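Local coordinates for outer membrane protein Omp121 (Bacteroides thetaiotaomicron, PDB 5FQ8) that probably imports nutrients across the outer membrane as a TonB-dependent receptor, a plugged beta-barrel that is powered from the inner membrane, at residues B[400-405]-B[457-462]. Sequence-based numbering, arbitrary orientation.
Sequences FTYRMG and INQDIM. With KR0 (3-decanoyloxypropyl decanoate), chain K; C8E ((hydroxyethyloxy)tri(ethyloxy)octane), chain U.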
loop_
_atom_site.group_PDB
_atom_site.type_symbol
_atom_site.label_atom_id
_atom_site.label_comp_id
_atom_site.label_asym_id
_atom_site.label_seq_id
_atom_site.Cartn_x
_atom_site.Cartn_y
_atom_site.Cartn_z
ATOM N N PHE B 400 22.771 -3.954 -47.039
ATOM C CA PHE B 400 22.827 -3.487 -45.663
ATOM C C PHE B 400 21.439 -3.530 -45.045
ATOM O O PHE B 400 20.454 -3.161 -45.684
ATOM C CB PHE B 400 23.380 -2.062 -45.584
ATOM C CG PHE B 400 23.280 -1.460 -44.220
ATOM C CD1 PHE B 400 22.125 -0.844 -43.800
ATOM C CD2 PHE B 400 24.343 -1.520 -43.351
ATOM C CE1 PHE B 400 22.030 -0.311 -42.547
ATOM C CE2 PHE B 400 24.253 -0.978 -42.093
ATOM C CZ PHE B 400 23.097 -0.374 -41.692
ATOM N N THR B 401 21.366 -3.952 -43.789
ATOM C CA THR B 401 20.092 -4.010 -43.092
ATOM C C THR B 401 20.243 -3.476 -41.681
ATOM O O THR B 401 21.077 -3.961 -40.917
ATOM C CB THR B 401 19.551 -5.432 -43.065
ATOM O OG1 THR B 401 19.103 -5.783 -44.374
ATOM C CG2 THR B 401 18.393 -5.523 -42.119
ATOM N N TYR B 402 19.446 -2.470 -41.345
ATOM C CA TYR B 402 19.282 -2.016 -39.977
ATOM C C TYR B 402 17.865 -2.329 -39.540
ATOM O O TYR B 402 16.906 -1.962 -40.220
ATOM C CB TYR B 402 19.558 -0.518 -39.834
ATOM C CG TYR B 402 19.185 0.016 -38.463
ATOM C CD1 TYR B 402 19.823 -0.441 -37.321
ATOM C CD2 TYR B 402 18.188 0.968 -38.314
ATOM C CE1 TYR B 402 19.481 0.030 -36.081
ATOM C CE2 TYR B 402 17.845 1.440 -37.078
ATOM C CZ TYR B 402 18.496 0.971 -35.968
ATOM O OH TYR B 402 18.156 1.446 -34.731
ATOM N N ARG B 403 17.736 -3.008 -38.416
ATOM C CA ARG B 403 16.433 -3.345 -37.869
ATOM C C ARG B 403 16.439 -3.049 -36.383
ATOM O O ARG B 403 17.407 -3.357 -35.690
ATOM C CB ARG B 403 16.108 -4.799 -38.116
ATOM C CG ARG B 403 14.893 -5.287 -37.393
ATOM C CD ARG B 403 14.925 -6.796 -37.335
ATOM N NE ARG B 403 15.214 -7.335 -38.653
ATOM C CZ ARG B 403 15.877 -8.460 -38.872
ATOM N NH1 ARG B 403 16.331 -9.167 -37.851
ATOM N NH2 ARG B 403 16.091 -8.862 -40.116
ATOM N N MET B 404 15.365 -2.441 -35.902
ATOM C CA MET B 404 15.258 -1.998 -34.522
ATOM C C MET B 404 13.877 -2.345 -34.015
ATOM O O MET B 404 12.885 -2.060 -34.682
ATOM C CB MET B 404 15.500 -0.490 -34.390
ATOM C CG MET B 404 15.068 0.106 -33.051
ATOM S SD MET B 404 15.657 1.783 -32.759
ATOM C CE MET B 404 14.875 2.131 -31.207
ATOM N N GLY B 405 13.806 -2.960 -32.846
ATOM C CA GLY B 405 12.541 -3.339 -32.259
ATOM C C GLY B 405 12.346 -2.665 -30.919
ATOM O O GLY B 405 13.302 -2.415 -30.192
ATOM N N ILE B 457 14.380 -3.520 -25.885
ATOM C CA ILE B 457 14.816 -2.869 -27.109
ATOM C C ILE B 457 15.855 -3.748 -27.768
ATOM O O ILE B 457 16.781 -4.225 -27.109
ATOM C CB ILE B 457 15.399 -1.469 -26.863
ATOM C CG1 ILE B 457 14.295 -0.496 -26.508
ATOM C CG2 ILE B 457 16.122 -0.984 -28.092
ATOM C CD1 ILE B 457 14.820 0.854 -26.133
ATOM N N ASN B 458 15.707 -3.959 -29.068
ATOM C CA ASN B 458 16.614 -4.810 -29.808
ATOM C C ASN B 458 17.068 -4.086 -31.056
ATOM O O ASN B 458 16.252 -3.503 -31.767
ATOM C CB ASN B 458 15.946 -6.131 -30.157
ATOM C CG ASN B 458 16.928 -7.158 -30.611
ATOM O OD1 ASN B 458 17.701 -7.679 -29.815
ATOM N ND2 ASN B 458 16.918 -7.457 -31.903
ATOM N N GLN B 459 18.362 -4.112 -31.314
ATOM C CA GLN B 459 18.904 -3.447 -32.485
ATOM C C GLN B 459 19.863 -4.378 -33.191
ATOM O O GLN B 459 20.735 -4.974 -32.555
ATOM C CB GLN B 459 19.586 -2.141 -32.106
ATOM C CG GLN B 459 18.595 -1.145 -31.574
ATOM C CD GLN B 459 19.072 0.261 -31.686
ATOM O OE1 GLN B 459 20.224 0.500 -32.015
ATOM N NE2 GLN B 459 18.186 1.214 -31.422
ATOM N N ASP B 460 19.684 -4.513 -34.499
ATOM C CA ASP B 460 20.554 -5.326 -35.322
ATOM C C ASP B 460 21.083 -4.492 -36.470
ATOM O O ASP B 460 20.323 -3.780 -37.132
ATOM C CB ASP B 460 19.821 -6.552 -35.842
ATOM C CG ASP B 460 19.529 -7.548 -34.758
ATOM O OD1 ASP B 460 20.412 -8.385 -34.462
ATOM O OD2 ASP B 460 18.419 -7.489 -34.201
ATOM N N ILE B 461 22.390 -4.557 -36.679
ATOM C CA ILE B 461 23.044 -3.998 -37.853
ATOM C C ILE B 461 23.746 -5.152 -38.545
ATOM O O ILE B 461 24.495 -5.893 -37.904
ATOM C CB ILE B 461 24.034 -2.886 -37.479
ATOM C CG1 ILE B 461 23.328 -1.814 -36.680
ATOM C CG2 ILE B 461 24.610 -2.245 -38.695
ATOM C CD1 ILE B 461 24.271 -0.779 -36.154
ATOM N N MET B 462 23.485 -5.325 -39.837
ATOM C CA MET B 462 23.957 -6.491 -40.566
ATOM C C MET B 462 24.478 -6.094 -41.936
ATOM O O MET B 462 24.123 -5.053 -42.484
ATOM C CB MET B 462 22.851 -7.529 -40.751
ATOM C CG MET B 462 22.125 -7.903 -39.498
ATOM S SD MET B 462 20.681 -8.853 -39.887
ATOM C CE MET B 462 20.064 -9.235 -38.282
HETATM C C1 KR0 K . 22.393 -1.231 -26.566
HETATM O O1 KR0 K . 22.826 -1.123 -27.920
HETATM C C2 KR0 K . 20.985 -1.785 -26.609
HETATM C C3 KR0 K . 19.974 -0.728 -26.227
HETATM C C4 KR0 K . 19.305 4.789 -28.831
HETATM O O4 KR0 K . 19.794 0.248 -27.247
HETATM C C5 KR0 K . 19.054 1.447 -26.892
HETATM C C6 KR0 K . 19.175 4.153 -30.219
HETATM C C7 KR0 K . 22.984 0.177 -28.552
HETATM C C8 KR0 K . 18.501 5.047 -31.262
HETATM O O8 KR0 K . 18.668 1.549 -25.751
HETATM C C9 KR0 K . 18.286 4.317 -32.593
HETATM O O9 KR0 K . 23.545 1.072 -27.953
HETATM C C10 KR0 K . 18.740 2.543 -27.879
HETATM C C11 KR0 K . 19.653 3.759 -27.750
HETATM C C12 KR0 K . 22.464 0.437 -29.942
HETATM C C13 KR0 K . 23.520 1.200 -30.731
HETATM C C14 KR0 K . 17.989 5.274 -33.754
HETATM C C15 KR0 K . 17.415 4.565 -34.978
HETATM C C16 KR0 K . 16.900 5.524 -36.026
HETATM C C17 KR0 K . 23.315 1.063 -32.236
HETATM C C18 KR0 K . 22.602 2.255 -32.862
HETATM C C19 KR0 K . 22.302 1.956 -34.328
HETATM C C20 KR0 K . 21.898 3.184 -35.140
HETATM C C21 KR0 K . 21.553 2.788 -36.579
HETATM C C22 KR0 K . 21.575 3.986 -37.529
HETATM C C23 KR0 K . 20.965 3.700 -38.887
HETATM C C8 C8E U . 15.069 4.861 -26.238
HETATM O O9 C8E U . 13.921 4.464 -26.952
HETATM C C10 C8E U . 14.129 4.669 -28.327
HETATM C C11 C8E U . 12.843 5.056 -29.051
HETATM O O12 C8E U . 12.949 4.554 -30.365
HETATM C C13 C8E U . 11.844 4.822 -31.192
HETATM C C14 C8E U . 11.955 3.939 -32.433
HETATM O O15 C8E U . 11.702 2.588 -32.109
HETATM C C16 C8E U . 11.447 1.815 -33.255
HETATM O O HOH W 1 16.176 -5.894 -34.539
#
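One face of the Tyr402 ring carries an acyl chain of the bound lipid KR0, whose C21 sits 3.5 Å above the ring plane, offset toward the rim. At the ring's edge, near its plane, lie Ile461 CG1 and Gln459 OE1. CG of Tyr402 is anti to the backbone N (chi1 171°), and the ring comes close to the neighbouring strand, its OH lying 3.2 Å from C15 of the lipid's other chain. The Gln459 amide stands almost perpendicular to the ring; its OE1 comes up against KR0 C12. Met404, fully extended, runs beside Gln459 in the same direction, its SD 3.7 Å from KR0 C9 and its CE against ether oxygens of the detergent C8E. Farther along, Phe400 and Ile461 lie side by side, with CE2 of the ring 3.6 Å from Ile461 CG2, while Ile461 CD1 touches the lipid.

Six backbone hydrogen bonds join 400-405 to 457-462 through the pairs Thr401-Met462, Arg403-Asp460 and Gly405-Asn458. The shortest runs from Gly405 N to Asn458 O (2.7 Å), in the carbonyl plane and nearly straight. At the non-hydrogen-bonded pairs Tyr402-Ile461 and Met404-Gln459, the CA-H groups of Tyr402, Met404 and Gln459 point to the carbonyl oxygens of Asp460, Asn458 and Arg403.

The other surface is largely polar, with Thr401, Arg403, Asn458 and Asp460 beside Met462. A water donates to Asp460 OD2 and, weakly, to Arg403 O. Arg403 hydrogen-bonds through NE to Gln389 on the preceding strand; its NH1 meets Met462 CE at 3.8 Å. Arg403 touches Val107 and Asn458 touches Pro108, both within the plug-domain sequence. A lipid-coated outer surface backed by a largely polar, plug-facing one is characteristic of antiparallel strands in the transmembrane beta-barrel of TonB-dependent receptors.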